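Local coordinates for protein lovastatin nonaketide synthase, polyketide synthase component (Aspergillus terreus, PDB 7CPX) that builds dihydromonacolin L for lovastatin biosynthesis, repeatedly extending and reducing a polyketide chain made from malonyl-CoA, and methylating it once, in complex with its partner lovC, at residues S1285-P1290 and S1600-R1605; F1419-H1424 and A1607-T1612; V1545-T1550 and T1612-T1617; I1549-H1554 and V1581-W1586. The protein carries 2 engineered substitutions. All blocks are in the same frame, centred on the assembly; numbering follows the deposited sequence.

In the fold
All four contacts gather round one end of the mixed sheet of the methyltransferase fold, their centres about 9 to 15 Å apart. Contacts 2 and 3 are wholly buried and share T1612; contacts 1 and 4 only partly. Contacts 1 and 3 pair strands of this sheet, parallel and antiparallel respectively, meeting where 1600-1602 and 1614-1618 run side by side. Contacts 3 and 4 share I1549 and T1550, which follow strand 1542-1547 and pack against helix 1583-1592. The chemistry follows position: backbone bonds and charged side chains at the edge in contact 1, apolar touching in contact 2, backbone bonds between aliphatic and aromatic faces in contact 3, a helix cap beside aromatic rings in contact 4.

Contact 1: residues S1285-P1290 and S1600-R1605; sequences SLLDNP and SRTTDR
S1285 and L1287 share backbone bonds with R1601 and T1603. R1601 N donates to S1285 O (2.8 Å, 141° at the hydrogen), and T1603 N to L1287 O (2.9 Å, 170°). L1287 N also donates to R1601 O, although that oxygen is less securely placed. These bonds and the register, L1286 beside R1601 and L1287 beside T1602, mark parallel pairing. T1603 OG1 lies anti to its backbone N (chi1 -178°) and gives D1288 OD1 a weak bond of 3.3 Å; the firmer partner of that oxygen is W1293 NE1. R1605 NH1 comes within 4.1 Å of D1288 OD1, but as a charge only, since no N-H points at it. L1286 CD1 covers one face of the R1601 guanidinium, 3.5 Å from NH2, while R1601 NH1 forms a salt bridge with D1604 OD1 whose hydrogen bond is weak, at 3.5 Å, and the group also meets F1583 in a cation-pi contact. Strand 1286-1287 thus extends the mixed sheet of a class I methyltransferase fold beyond its antiparallel hairpin.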
loop_
_atom_site.group_PDB
_atom_site.type_symbol
_atom_site.label_atom_id
_atom_site.label_comp_id
_atom_site.label_asym_id
_atom_site.label_seq_id
_atom_site.Cartn_x
_atom_site.Cartn_y
_atom_site.Cartn_z
ATOM N N SER A 1285 -57.036 -19.255 -52.898
ATOM C CA SER A 1285 -57.187 -18.836 -54.285
ATOM C C SER A 1285 -57.657 -17.393 -54.402
ATOM O O SER A 1285 -57.507 -16.791 -55.470
ATOM C CB SER A 1285 -58.167 -19.759 -55.008
ATOM O OG SER A 1285 -57.674 -21.086 -55.057
ATOM N N LEU A 1286 -58.221 -16.829 -53.336
ATOM C CA LEU A 1286 -58.691 -15.444 -53.341
ATOM C C LEU A 1286 -58.405 -14.848 -51.965
ATOM O O LEU A 1286 -59.092 -15.167 -50.991
ATOM C CB LEU A 1286 -60.175 -15.365 -53.679
ATOM C CG LEU A 1286 -60.721 -13.951 -53.896
ATOM C CD1 LEU A 1286 -60.172 -13.353 -55.184
ATOM C CD2 LEU A 1286 -62.241 -13.957 -53.904
ATOM N N LEU A 1287 -57.393 -13.986 -51.891
ATOM C CA LEU A 1287 -57.088 -13.282 -50.650
ATOM C C LEU A 1287 -58.192 -12.267 -50.384
ATOM O O LEU A 1287 -58.230 -11.203 -51.010
ATOM C CB LEU A 1287 -55.726 -12.599 -50.739
ATOM C CG LEU A 1287 -54.477 -13.470 -50.922
ATOM C CD1 LEU A 1287 -54.483 -14.655 -49.968
ATOM C CD2 LEU A 1287 -54.321 -13.942 -52.361
ATOM N N ASP A 1288 -59.091 -12.589 -49.458
ATOM C CA ASP A 1288 -60.304 -11.813 -49.231
ATOM C C ASP A 1288 -60.500 -11.533 -47.747
ATOM O O ASP A 1288 -61.597 -11.692 -47.204
ATOM C CB ASP A 1288 -61.518 -12.537 -49.806
ATOM C CG ASP A 1288 -62.741 -11.647 -49.897
ATOM O OD1 ASP A 1288 -62.618 -10.434 -49.633
ATOM O OD2 ASP A 1288 -63.828 -12.162 -50.235
ATOM N N ASN A 1289 -59.439 -11.116 -47.070
ATOM C CA ASN A 1289 -59.552 -10.759 -45.663
ATOM C C ASN A 1289 -60.395 -9.493 -45.521
ATOM O O ASN A 1289 -60.076 -8.471 -46.148
ATOM C CB ASN A 1289 -58.167 -10.538 -45.056
ATOM C CG ASN A 1289 -58.215 -10.301 -43.558
ATOM O OD1 ASN A 1289 -59.227 -9.859 -43.015
ATOM N ND2 ASN A 1289 -57.112 -10.593 -42.880
ATOM N N PRO A 1290 -61.466 -9.511 -44.722
ATOM C CA PRO A 1290 -62.250 -8.279 -44.541
ATOM C C PRO A 1290 -61.439 -7.123 -43.985
ATOM O O PRO A 1290 -61.697 -5.967 -44.346
ATOM C CB PRO A 1290 -63.361 -8.709 -43.574
ATOM C CG PRO A 1290 -63.478 -10.177 -43.759
ATOM C CD PRO A 1290 -62.090 -10.661 -44.045
ATOM N N SER A 1600 -53.758 -17.973 -57.428
ATOM C CA SER A 1600 -54.433 -17.189 -56.407
ATOM C C SER A 1600 -54.540 -15.745 -56.871
ATOM O O SER A 1600 -53.776 -15.283 -57.722
ATOM C CB SER A 1600 -53.698 -17.252 -55.063
ATOM O OG SER A 1600 -54.435 -16.591 -54.049
ATOM N N ARG A 1601 -55.508 -15.035 -56.296
ATOM C CA ARG A 1601 -55.745 -13.637 -56.613
ATOM C C ARG A 1601 -56.157 -12.905 -55.345
ATOM O O ARG A 1601 -56.424 -13.514 -54.307
ATOM C CB ARG A 1601 -56.827 -13.473 -57.686
ATOM C CG ARG A 1601 -56.568 -14.250 -58.963
ATOM C CD ARG A 1601 -57.614 -13.946 -60.027
ATOM N NE ARG A 1601 -58.971 -14.223 -59.567
ATOM C CZ ARG A 1601 -59.767 -13.336 -58.980
ATOM N NH1 ARG A 1601 -59.377 -12.092 -58.758
ATOM N NH2 ARG A 1601 -60.986 -13.711 -58.604
ATOM N N THR A 1602 -56.201 -11.582 -55.439
ATOM C CA THR A 1602 -56.713 -10.749 -54.363
ATOM C C THR A 1602 -58.123 -10.284 -54.696
ATOM O O THR A 1602 -58.453 -10.012 -55.854
ATOM C CB THR A 1602 -55.810 -9.539 -54.131
ATOM O OG1 THR A 1602 -55.653 -8.812 -55.356
ATOM C CG2 THR A 1602 -54.450 -9.983 -53.629
ATOM N N THR A 1603 -58.961 -10.200 -53.665
ATOM C CA THR A 1603 -60.332 -9.752 -53.859
ATOM C C THR A 1603 -60.338 -8.376 -54.511
ATOM O O THR A 1603 -59.819 -7.408 -53.948
ATOM C CB THR A 1603 -61.076 -9.722 -52.522
ATOM O OG1 THR A 1603 -62.438 -9.332 -52.739
ATOM C CG2 THR A 1603 -60.422 -8.747 -51.548
ATOM N N ASP A 1604 -60.910 -8.298 -55.708
ATOM C CA ASP A 1604 -60.987 -7.066 -56.484
ATOM C C ASP A 1604 -62.409 -6.841 -56.966
ATOM O O ASP A 1604 -62.648 -6.432 -58.105
ATOM C CB ASP A 1604 -60.017 -7.107 -57.662
ATOM C CG ASP A 1604 -60.226 -8.322 -58.547
ATOM O OD1 ASP A 1604 -61.105 -9.149 -58.227
ATOM O OD2 ASP A 1604 -59.509 -8.449 -59.562
ATOM N N ARG A 1605 -63.382 -7.111 -56.093
ATOM C CA ARG A 1605 -64.778 -7.070 -56.509
ATOM C C ARG A 1605 -65.227 -5.663 -56.880
ATOM O O ARG A 1605 -65.992 -5.496 -57.836
ATOM C CB ARG A 1605 -65.675 -7.648 -55.410
ATOM C CG ARG A 1605 -65.903 -6.752 -54.193
ATOM C CD ARG A 1605 -64.639 -6.536 -53.377
ATOM N NE ARG A 1605 -64.928 -5.899 -52.098
ATOM C CZ ARG A 1605 -65.342 -6.543 -51.016
ATOM N NH1 ARG A 1605 -65.525 -7.854 -51.018
ATOM N NH2 ARG A 1605 -65.585 -5.856 -49.904
#

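Contact 2: residues F1419-H1424 and A1607-T1612; sequences FGPALH and ANLFPT
F1419 and T1612 meet in a CH-pi contact. The methyl T1612 CG2 stands over the centre of the F1419 ring, 3.3 Å from the centroid and 12° off the ring normal, and the two side chains cross at about a right angle. The threonine torsion accounts for the choice of branch: with chi1 at 46°, OG1 lies between the backbone N and the carbonyl carbon, while CG2 is anti to the carbonyl carbon and reaches the ring. The rings of F1412 and Y1413 also meet F1419. A second contact is aliphatic: L1609 CD2 touches P1421 CB at 3.7 Å, again with the side chains nearly perpendicular. The same L1609 CD2 approaches the backbone at A1422 N, 3.9 Å away, in the first turn of helix 1420-1436. A1422 CB also faces T1612, but too closely in the model to be interpreted. All six touching residues are buried. The chemistry implies that this loop and helix are joined by van der Waals and CH-pi contacts, with no hydrogen bond between them.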
loop_
_atom_site.group_PDB
_atom_site.type_symbol
_atom_site.label_atom_id
_atom_site.label_comp_id
_atom_site.label_asym_id
_atom_site.label_seq_id
_atom_site.Cartn_x
_atom_site.Cartn_y
_atom_site.Cartn_z
ATOM N N PHE A 1419 -53.538 1.133 -52.048
ATOM C CA PHE A 1419 -52.303 0.401 -52.299
ATOM C C PHE A 1419 -51.978 -0.537 -51.144
ATOM O O PHE A 1419 -51.469 -1.644 -51.357
ATOM C CB PHE A 1419 -51.158 1.392 -52.522
ATOM C CG PHE A 1419 -49.966 0.807 -53.227
ATOM C CD1 PHE A 1419 -49.190 -0.169 -52.625
ATOM C CD2 PHE A 1419 -49.610 1.252 -54.490
ATOM C CE1 PHE A 1419 -48.091 -0.699 -53.272
ATOM C CE2 PHE A 1419 -48.511 0.727 -55.142
ATOM C CZ PHE A 1419 -47.750 -0.251 -54.532
ATOM N N GLY A 1420 -52.268 -0.113 -49.915
ATOM C CA GLY A 1420 -51.867 -0.833 -48.729
ATOM C C GLY A 1420 -52.493 -2.208 -48.579
ATOM O O GLY A 1420 -51.804 -3.189 -48.279
ATOM N N PRO A 1421 -53.811 -2.311 -48.769
ATOM C CA PRO A 1421 -54.457 -3.624 -48.605
ATOM C C PRO A 1421 -53.919 -4.672 -49.556
ATOM O O PRO A 1421 -53.878 -5.857 -49.205
ATOM C CB PRO A 1421 -55.940 -3.325 -48.867
ATOM C CG PRO A 1421 -56.089 -1.860 -48.685
ATOM C CD PRO A 1421 -54.785 -1.257 -49.093
ATOM N N ALA A 1422 -53.500 -4.271 -50.756
ATOM C CA ALA A 1422 -52.854 -5.218 -51.654
ATOM C C ALA A 1422 -51.559 -5.738 -51.049
ATOM O O ALA A 1422 -51.238 -6.924 -51.173
ATOM C CB ALA A 1422 -52.590 -4.563 -53.008
ATOM N N LEU A 1423 -50.804 -4.866 -50.381
ATOM C CA LEU A 1423 -49.580 -5.310 -49.722
ATOM C C LEU A 1423 -49.885 -6.203 -48.525
ATOM O O LEU A 1423 -49.132 -7.144 -48.243
ATOM C CB LEU A 1423 -48.751 -4.098 -49.298
ATOM C CG LEU A 1423 -47.230 -4.254 -49.343
ATOM C CD1 LEU A 1423 -46.762 -4.608 -50.745
ATOM C CD2 LEU A 1423 -46.556 -2.978 -48.871
ATOM N N HIS A 1424 -50.977 -5.930 -47.808
ATOM C CA HIS A 1424 -51.400 -6.833 -46.742
ATOM C C HIS A 1424 -51.736 -8.211 -47.299
ATOM O O HIS A 1424 -51.354 -9.239 -46.724
ATOM C CB HIS A 1424 -52.608 -6.252 -46.006
ATOM C CG HIS A 1424 -52.297 -5.033 -45.196
ATOM N ND1 HIS A 1424 -51.654 -5.093 -43.979
ATOM C CD2 HIS A 1424 -52.551 -3.722 -45.423
ATOM C CE1 HIS A 1424 -51.521 -3.872 -43.493
ATOM N NE2 HIS A 1424 -52.057 -3.022 -44.350
ATOM N N ALA A 1607 -63.148 -2.106 -56.221
ATOM C CA ALA A 1607 -62.211 -1.071 -56.645
ATOM C C ALA A 1607 -61.014 -0.960 -55.709
ATOM O O ALA A 1607 -60.943 -1.652 -54.689
ATOM C CB ALA A 1607 -62.915 0.286 -56.725
ATOM N N ASN A 1608 -60.068 -0.090 -56.060
ATOM C CA ASN A 1608 -58.973 0.377 -55.218
ATOM C C ASN A 1608 -57.878 -0.668 -55.045
ATOM O O ASN A 1608 -56.848 -0.360 -54.434
ATOM C CB ASN A 1608 -59.461 0.814 -53.828
ATOM C CG ASN A 1608 -60.649 1.754 -53.900
ATOM O OD1 ASN A 1608 -61.243 1.939 -54.961
ATOM N ND2 ASN A 1608 -61.002 2.353 -52.770
ATOM N N LEU A 1609 -58.056 -1.883 -55.556
ATOM C CA LEU A 1609 -57.028 -2.911 -55.501
ATOM C C LEU A 1609 -56.562 -3.334 -56.884
ATOM O O LEU A 1609 -55.728 -4.242 -56.992
ATOM C CB LEU A 1609 -57.543 -4.133 -54.730
ATOM C CG LEU A 1609 -58.062 -3.823 -53.324
ATOM C CD1 LEU A 1609 -58.776 -5.026 -52.733
ATOM C CD2 LEU A 1609 -56.931 -3.377 -52.410
ATOM N N PHE A 1610 -57.071 -2.704 -57.939
ATOM C CA PHE A 1610 -56.687 -3.022 -59.305
ATOM C C PHE A 1610 -55.248 -2.599 -59.607
ATOM O O PHE A 1610 -54.574 -3.277 -60.392
ATOM C CB PHE A 1610 -57.669 -2.374 -60.290
ATOM C CG PHE A 1610 -57.523 -0.883 -60.415
ATOM C CD1 PHE A 1610 -56.616 -0.330 -61.308
ATOM C CD2 PHE A 1610 -58.306 -0.031 -59.652
ATOM C CE1 PHE A 1610 -56.484 1.041 -61.424
ATOM C CE2 PHE A 1610 -58.176 1.340 -59.764
ATOM C CZ PHE A 1610 -57.264 1.876 -60.652
ATOM N N PRO A 1611 -54.723 -1.510 -59.028
ATOM C CA PRO A 1611 -53.330 -1.143 -59.328
ATOM C C PRO A 1611 -52.308 -2.043 -58.660
ATOM O O PRO A 1611 -51.131 -1.998 -59.037
ATOM C CB PRO A 1611 -53.213 0.298 -58.804
ATOM C CG PRO A 1611 -54.582 0.685 -58.329
ATOM C CD PRO A 1611 -55.287 -0.586 -58.028
ATOM N N THR A 1612 -52.717 -2.846 -57.678
ATOM C CA THR A 1612 -51.782 -3.661 -56.919
ATOM C C THR A 1612 -52.291 -5.064 -56.624
ATOM O O THR A 1612 -51.661 -5.769 -55.830
ATOM C CB THR A 1612 -51.436 -2.968 -55.592
ATOM O OG1 THR A 1612 -52.638 -2.494 -54.974
ATOM C CG2 THR A 1612 -50.499 -1.801 -55.826
#

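Contact 3: residues V1545-T1550 and T1612-T1617; sequences VILEIT and TSVFST
F1615 presents the edge of its ring to T1550, whose CG2 lies near the ring plane, 3.9 Å from CZ. The carbonyl carbon of S1613 stands over one face, displaced toward the rim, and the W1586 ring also meets F1615, with the planes inclined. T1550 has OG1 anti to its backbone N (chi1 180°) and bonded to V1581 O, which puts CG2 between the N and the carbonyl carbon, where it touches S1613 CB at 3.7 Å. On the backbone, I1546 and F1615 form an antiparallel hydrogen-bonded pair: I1546 N to F1615 O is 2.9 Å (166°) and F1615 N to I1546 O is 2.9 Å (151°). On the other face of the sheet, V1614 touches two residues, its CG1 lying 3.7 Å from V1545 CG1 and its CG2 3.5 Å from L1547 CD2. Helix 1420-1436 covers V1545 and S1616, and helix 1583-1592 covers I1546 and F1615. Within the sheet, strand 1512-1518 lies beside 1542-1547, and strand 1600-1602 beside 1614-1618.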
loop_
_atom_site.group_PDB
_atom_site.type_symbol
_atom_site.label_atom_id
_atom_site.label_comp_id
_atom_site.label_asym_id
_atom_site.label_seq_id
_atom_site.Cartn_x
_atom_site.Cartn_y
_atom_site.Cartn_z
ATOM N N VAL A 1545 -45.045 -14.625 -56.790
ATOM C CA VAL A 1545 -46.029 -13.743 -56.177
ATOM C C VAL A 1545 -45.845 -12.372 -56.805
ATOM O O VAL A 1545 -44.805 -11.730 -56.615
ATOM C CB VAL A 1545 -45.869 -13.676 -54.653
ATOM C CG1 VAL A 1545 -46.845 -12.677 -54.061
ATOM C CG2 VAL A 1545 -46.064 -15.053 -54.040
ATOM N N ILE A 1546 -46.853 -11.912 -57.537
ATOM C CA ILE A 1546 -46.761 -10.690 -58.325
ATOM C C ILE A 1546 -47.735 -9.672 -57.756
ATOM O O ILE A 1546 -48.946 -9.923 -57.710
ATOM C CB ILE A 1546 -47.057 -10.953 -59.810
ATOM C CG1 ILE A 1546 -46.066 -11.966 -60.386
ATOM C CG2 ILE A 1546 -47.013 -9.654 -60.600
ATOM C CD1 ILE A 1546 -46.487 -13.408 -60.203
ATOM N N LEU A 1547 -47.210 -8.527 -57.322
ATOM C CA LEU A 1547 -48.004 -7.323 -57.117
ATOM C C LEU A 1547 -47.786 -6.430 -58.327
ATOM O O LEU A 1547 -46.653 -6.016 -58.597
ATOM C CB LEU A 1547 -47.599 -6.586 -55.840
ATOM C CG LEU A 1547 -47.762 -7.297 -54.499
ATOM C CD1 LEU A 1547 -46.442 -7.896 -54.047
ATOM C CD2 LEU A 1547 -48.303 -6.321 -53.464
ATOM N N GLU A 1548 -48.855 -6.138 -59.062
ATOM C CA GLU A 1548 -48.697 -5.357 -60.279
ATOM C C GLU A 1548 -50.030 -4.740 -60.666
ATOM O O GLU A 1548 -51.095 -5.158 -60.200
ATOM C CB GLU A 1548 -48.147 -6.221 -61.421
ATOM C CG GLU A 1548 -47.568 -5.438 -62.594
ATOM C CD GLU A 1548 -46.468 -4.479 -62.177
ATOM O OE1 GLU A 1548 -46.786 -3.411 -61.612
ATOM O OE2 GLU A 1548 -45.284 -4.796 -62.411
ATOM N N ILE A 1549 -49.949 -3.730 -61.533
ATOM C CA ILE A 1549 -51.137 -3.032 -62.000
ATOM C C ILE A 1549 -51.999 -3.972 -62.830
ATOM O O ILE A 1549 -51.494 -4.787 -63.614
ATOM C CB ILE A 1549 -50.738 -1.785 -62.809
ATOM C CG1 ILE A 1549 -49.803 -2.166 -63.964
ATOM C CG2 ILE A 1549 -50.077 -0.762 -61.901
ATOM C CD1 ILE A 1549 -49.584 -1.053 -64.970
ATOM N N THR A 1550 -53.314 -3.867 -62.653
ATOM C CA THR A 1550 -54.263 -4.655 -63.423
ATOM C C THR A 1550 -55.594 -3.919 -63.448
ATOM O O THR A 1550 -55.855 -3.051 -62.614
ATOM C CB THR A 1550 -54.432 -6.064 -62.837
ATOM O OG1 THR A 1550 -55.380 -6.802 -63.615
ATOM C CG2 THR A 1550 -54.906 -5.999 -61.393
ATOM N N THR A 1612 -52.717 -2.846 -57.678
ATOM C CA THR A 1612 -51.782 -3.661 -56.919
ATOM C C THR A 1612 -52.291 -5.064 -56.624
ATOM O O THR A 1612 -51.661 -5.769 -55.830
ATOM C CB THR A 1612 -51.436 -2.968 -55.592
ATOM O OG1 THR A 1612 -52.638 -2.494 -54.974
ATOM C CG2 THR A 1612 -50.499 -1.801 -55.826
ATOM N N SER A 1613 -53.399 -5.493 -57.228
ATOM C CA SER A 1613 -53.941 -6.819 -56.961
ATOM C C SER A 1613 -52.862 -7.878 -57.127
ATOM O O SER A 1613 -52.161 -7.918 -58.141
ATOM C CB SER A 1613 -55.113 -7.103 -57.901
ATOM O OG SER A 1613 -56.193 -6.220 -57.649
ATOM N N VAL A 1614 -52.736 -8.734 -56.125
ATOM C CA VAL A 1614 -51.645 -9.696 -56.055
ATOM C C VAL A 1614 -52.102 -11.028 -56.628
ATOM O O VAL A 1614 -53.274 -11.408 -56.535
ATOM C CB VAL A 1614 -51.145 -9.856 -54.605
ATOM C CG1 VAL A 1614 -49.814 -10.589 -54.585
ATOM C CG2 VAL A 1614 -51.037 -8.499 -53.932
ATOM N N PHE A 1615 -51.154 -11.744 -57.227
ATOM C CA PHE A 1615 -51.419 -13.046 -57.820
ATOM C C PHE A 1615 -50.325 -14.019 -57.410
ATOM O O PHE A 1615 -49.167 -13.632 -57.224
ATOM C CB PHE A 1615 -51.494 -12.967 -59.350
ATOM C CG PHE A 1615 -52.353 -11.845 -59.858
ATOM C CD1 PHE A 1615 -53.733 -11.920 -59.774
ATOM C CD2 PHE A 1615 -51.781 -10.719 -60.423
ATOM C CE1 PHE A 1615 -54.526 -10.889 -60.242
ATOM C CE2 PHE A 1615 -52.568 -9.687 -60.894
ATOM C CZ PHE A 1615 -53.942 -9.771 -60.803
ATOM N N SER A 1616 -50.702 -15.289 -57.275
ATOM C CA SER A 1616 -49.773 -16.359 -56.941
ATOM C C SER A 1616 -49.824 -17.419 -58.028
ATOM O O SER A 1616 -50.905 -17.787 -58.496
ATOM C CB SER A 1616 -50.108 -16.995 -55.591
ATOM O OG SER A 1616 -50.961 -18.115 -55.756
ATOM N N THR A 1617 -48.653 -17.908 -58.427
ATOM C CA THR A 1617 -48.562 -18.909 -59.479
ATOM C C THR A 1617 -47.447 -19.891 -59.159
ATOM O O THR A 1617 -46.530 -19.581 -58.398
ATOM C CB THR A 1617 -48.305 -18.264 -60.845
ATOM O OG1 THR A 1617 -46.948 -17.810 -60.918
ATOM C CG2 THR A 1617 -49.239 -17.085 -61.056
#

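Contact 4: residues I1549-H1554 and V1581-W1586; sequences ITHKEH and VSFDRW
The N-cap of helix 1583-1592, S1582, packs against H1551 in the loop that follows strand 1542-1547 of the methyltransferase fold. S1582 OG, set between its backbone N and carbonyl carbon (chi1 58°), accepts R1585 N at 3.3 Å and 165°, a capping bond for the first helical turn. The same side chain serves the loop, because S1582 CB stands over one face of the H1551 imidazole, 3.9 Å from its centroid. F1583 approaches that imidazole at its edge, with CD2 close to NE2. The two rings meet rim to rim, their centroids 5.3 Å apart and their planes at 45°. Just ahead of the cap, T1550 OG1 donates to V1581 O; the modelled separation is very short and the oxygen is uncertainly placed, so the length carries little weight. Further along the helix, I1549 O lies in the plane of the W1586 indole at its edge, 3.6 Å from W1586 NE1.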
loop_
_atom_site.group_PDB
_atom_site.type_symbol
_atom_site.label_atom_id
_atom_site.label_comp_id
_atom_site.label_asym_id
_atom_site.label_seq_id
_atom_site.Cartn_x
_atom_site.Cartn_y
_atom_site.Cartn_z
ATOM N N ILE A 1549 -49.949 -3.730 -61.533
ATOM C CA ILE A 1549 -51.137 -3.032 -62.000
ATOM C C ILE A 1549 -51.999 -3.972 -62.830
ATOM O O ILE A 1549 -51.494 -4.787 -63.614
ATOM C CB ILE A 1549 -50.738 -1.785 -62.809
ATOM C CG1 ILE A 1549 -49.803 -2.166 -63.964
ATOM C CG2 ILE A 1549 -50.077 -0.762 -61.901
ATOM C CD1 ILE A 1549 -49.584 -1.053 -64.970
ATOM N N THR A 1550 -53.314 -3.867 -62.653
ATOM C CA THR A 1550 -54.263 -4.655 -63.423
ATOM C C THR A 1550 -55.594 -3.919 -63.448
ATOM O O THR A 1550 -55.855 -3.051 -62.614
ATOM C CB THR A 1550 -54.432 -6.064 -62.837
ATOM O OG1 THR A 1550 -55.380 -6.802 -63.615
ATOM C CG2 THR A 1550 -54.906 -5.999 -61.393
ATOM N N HIS A 1551 -56.428 -4.269 -64.426
ATOM C CA HIS A 1551 -57.798 -3.764 -64.523
ATOM C C HIS A 1551 -57.844 -2.247 -64.312
ATOM O O HIS A 1551 -58.388 -1.734 -63.335
ATOM C CB HIS A 1551 -58.705 -4.488 -63.523
ATOM C CG HIS A 1551 -58.885 -5.942 -63.824
ATOM N ND1 HIS A 1551 -59.746 -6.398 -64.800
ATOM C CD2 HIS A 1551 -58.313 -7.042 -63.282
ATOM C CE1 HIS A 1551 -59.697 -7.718 -64.843
ATOM N NE2 HIS A 1551 -58.835 -8.133 -63.934
ATOM N N LYS A 1552 -57.241 -1.544 -65.269
ATOM C CA LYS A 1552 -57.125 -0.094 -65.180
ATOM C C LYS A 1552 -58.478 0.550 -64.907
ATOM O O LYS A 1552 -59.522 0.082 -65.370
ATOM C CB LYS A 1552 -56.550 0.479 -66.477
ATOM C CG LYS A 1552 -56.075 1.915 -66.345
ATOM C CD LYS A 1552 -55.596 2.474 -67.673
ATOM C CE LYS A 1552 -55.113 3.908 -67.525
ATOM N NZ LYS A 1552 -54.728 4.509 -68.832
ATOM N N GLU A 1553 -58.448 1.636 -64.137
ATOM C CA GLU A 1553 -59.615 2.481 -63.917
ATOM C C GLU A 1553 -59.168 3.928 -64.053
ATOM O O GLU A 1553 -58.317 4.391 -63.287
ATOM C CB GLU A 1553 -60.237 2.225 -62.543
ATOM C CG GLU A 1553 -60.627 0.773 -62.308
ATOM C CD GLU A 1553 -61.758 0.317 -63.210
ATOM O OE1 GLU A 1553 -62.341 1.170 -63.913
ATOM O OE2 GLU A 1553 -62.063 -0.893 -63.215
ATOM N N HIS A 1554 -59.743 4.637 -65.025
ATOM C CA HIS A 1554 -59.216 5.943 -65.408
ATOM C C HIS A 1554 -59.452 6.990 -64.325
ATOM O O HIS A 1554 -58.618 7.881 -64.126
ATOM C CB HIS A 1554 -59.847 6.388 -66.727
ATOM C CG HIS A 1554 -59.675 5.403 -67.842
ATOM N ND1 HIS A 1554 -60.346 4.199 -67.882
ATOM C CD2 HIS A 1554 -58.909 5.443 -68.958
ATOM C CE1 HIS A 1554 -60.000 3.541 -68.974
ATOM N NE2 HIS A 1554 -59.130 4.274 -69.644
ATOM N N VAL A 1581 -52.461 -5.288 -67.127
ATOM C CA VAL A 1581 -52.820 -6.644 -67.519
ATOM C C VAL A 1581 -53.922 -7.167 -66.609
ATOM O O VAL A 1581 -53.767 -7.205 -65.385
ATOM C CB VAL A 1581 -51.584 -7.562 -67.484
ATOM C CG1 VAL A 1581 -51.947 -8.967 -67.914
ATOM C CG2 VAL A 1581 -50.481 -7.002 -68.372
ATOM N N SER A 1582 -55.048 -7.555 -67.202
ATOM C CA SER A 1582 -56.101 -8.210 -66.441
ATOM C C SER A 1582 -55.610 -9.562 -65.944
ATOM O O SER A 1582 -54.727 -10.183 -66.543
ATOM C CB SER A 1582 -57.350 -8.387 -67.302
ATOM O OG SER A 1582 -57.059 -9.136 -68.469
ATOM N N PHE A 1583 -56.186 -10.025 -64.832
ATOM C CA PHE A 1583 -55.757 -11.309 -64.292
ATOM C C PHE A 1583 -55.923 -12.427 -65.314
ATOM O O PHE A 1583 -55.187 -13.416 -65.258
ATOM C CB PHE A 1583 -56.517 -11.639 -63.002
ATOM C CG PHE A 1583 -57.967 -11.976 -63.206
ATOM C CD1 PHE A 1583 -58.355 -13.256 -63.568
ATOM C CD2 PHE A 1583 -58.945 -11.018 -63.006
ATOM C CE1 PHE A 1583 -59.689 -13.567 -63.746
ATOM C CE2 PHE A 1583 -60.280 -11.324 -63.181
ATOM C CZ PHE A 1583 -60.653 -12.600 -63.551
ATOM N N ASP A 1584 -56.859 -12.284 -66.255
ATOM C CA ASP A 1584 -56.989 -13.264 -67.330
ATOM C C ASP A 1584 -55.800 -13.193 -68.283
ATOM O O ASP A 1584 -55.199 -14.220 -68.625
ATOM C CB ASP A 1584 -58.297 -13.034 -68.085
ATOM C CG ASP A 1584 -59.504 -13.026 -67.169
ATOM O OD1 ASP A 1584 -59.651 -12.062 -66.388
ATOM O OD2 ASP A 1584 -60.307 -13.981 -67.231
ATOM N N ARG A 1585 -55.442 -11.986 -68.725
ATOM C CA ARG A 1585 -54.265 -11.851 -69.576
ATOM C C ARG A 1585 -52.988 -12.112 -68.790
ATOM O O ARG A 1585 -52.005 -12.611 -69.353
ATOM C CB ARG A 1585 -54.227 -10.465 -70.219
ATOM C CG ARG A 1585 -53.046 -10.268 -71.162
ATOM C CD ARG A 1585 -53.235 -9.061 -72.065
ATOM N NE ARG A 1585 -52.189 -8.974 -73.078
ATOM C CZ ARG A 1585 -51.059 -8.291 -72.946
ATOM N NH1 ARG A 1585 -50.790 -7.601 -71.849
ATOM N NH2 ARG A 1585 -50.176 -8.300 -73.939
ATOM N N TRP A 1586 -52.983 -11.785 -67.496
ATOM C CA TRP A 1586 -51.889 -12.223 -66.638
ATOM C C TRP A 1586 -51.740 -13.732 -66.703
ATOM O O TRP A 1586 -50.635 -14.251 -66.861
ATOM C CB TRP A 1586 -52.131 -11.789 -65.193
ATOM C CG TRP A 1586 -51.531 -10.475 -64.821
ATOM C CD1 TRP A 1586 -52.199 -9.355 -64.431
ATOM C CD2 TRP A 1586 -50.138 -10.143 -64.791
ATOM N NE1 TRP A 1586 -51.311 -8.343 -64.162
ATOM C CE2 TRP A 1586 -50.039 -8.801 -64.376
ATOM C CE3 TRP A 1586 -48.965 -10.849 -65.076
ATOM C CZ2 TRP A 1586 -48.815 -8.151 -64.242
ATOM C CZ3 TRP A 1586 -47.751 -10.201 -64.941
ATOM C CH2 TRP A 1586 -47.686 -8.865 -64.528
#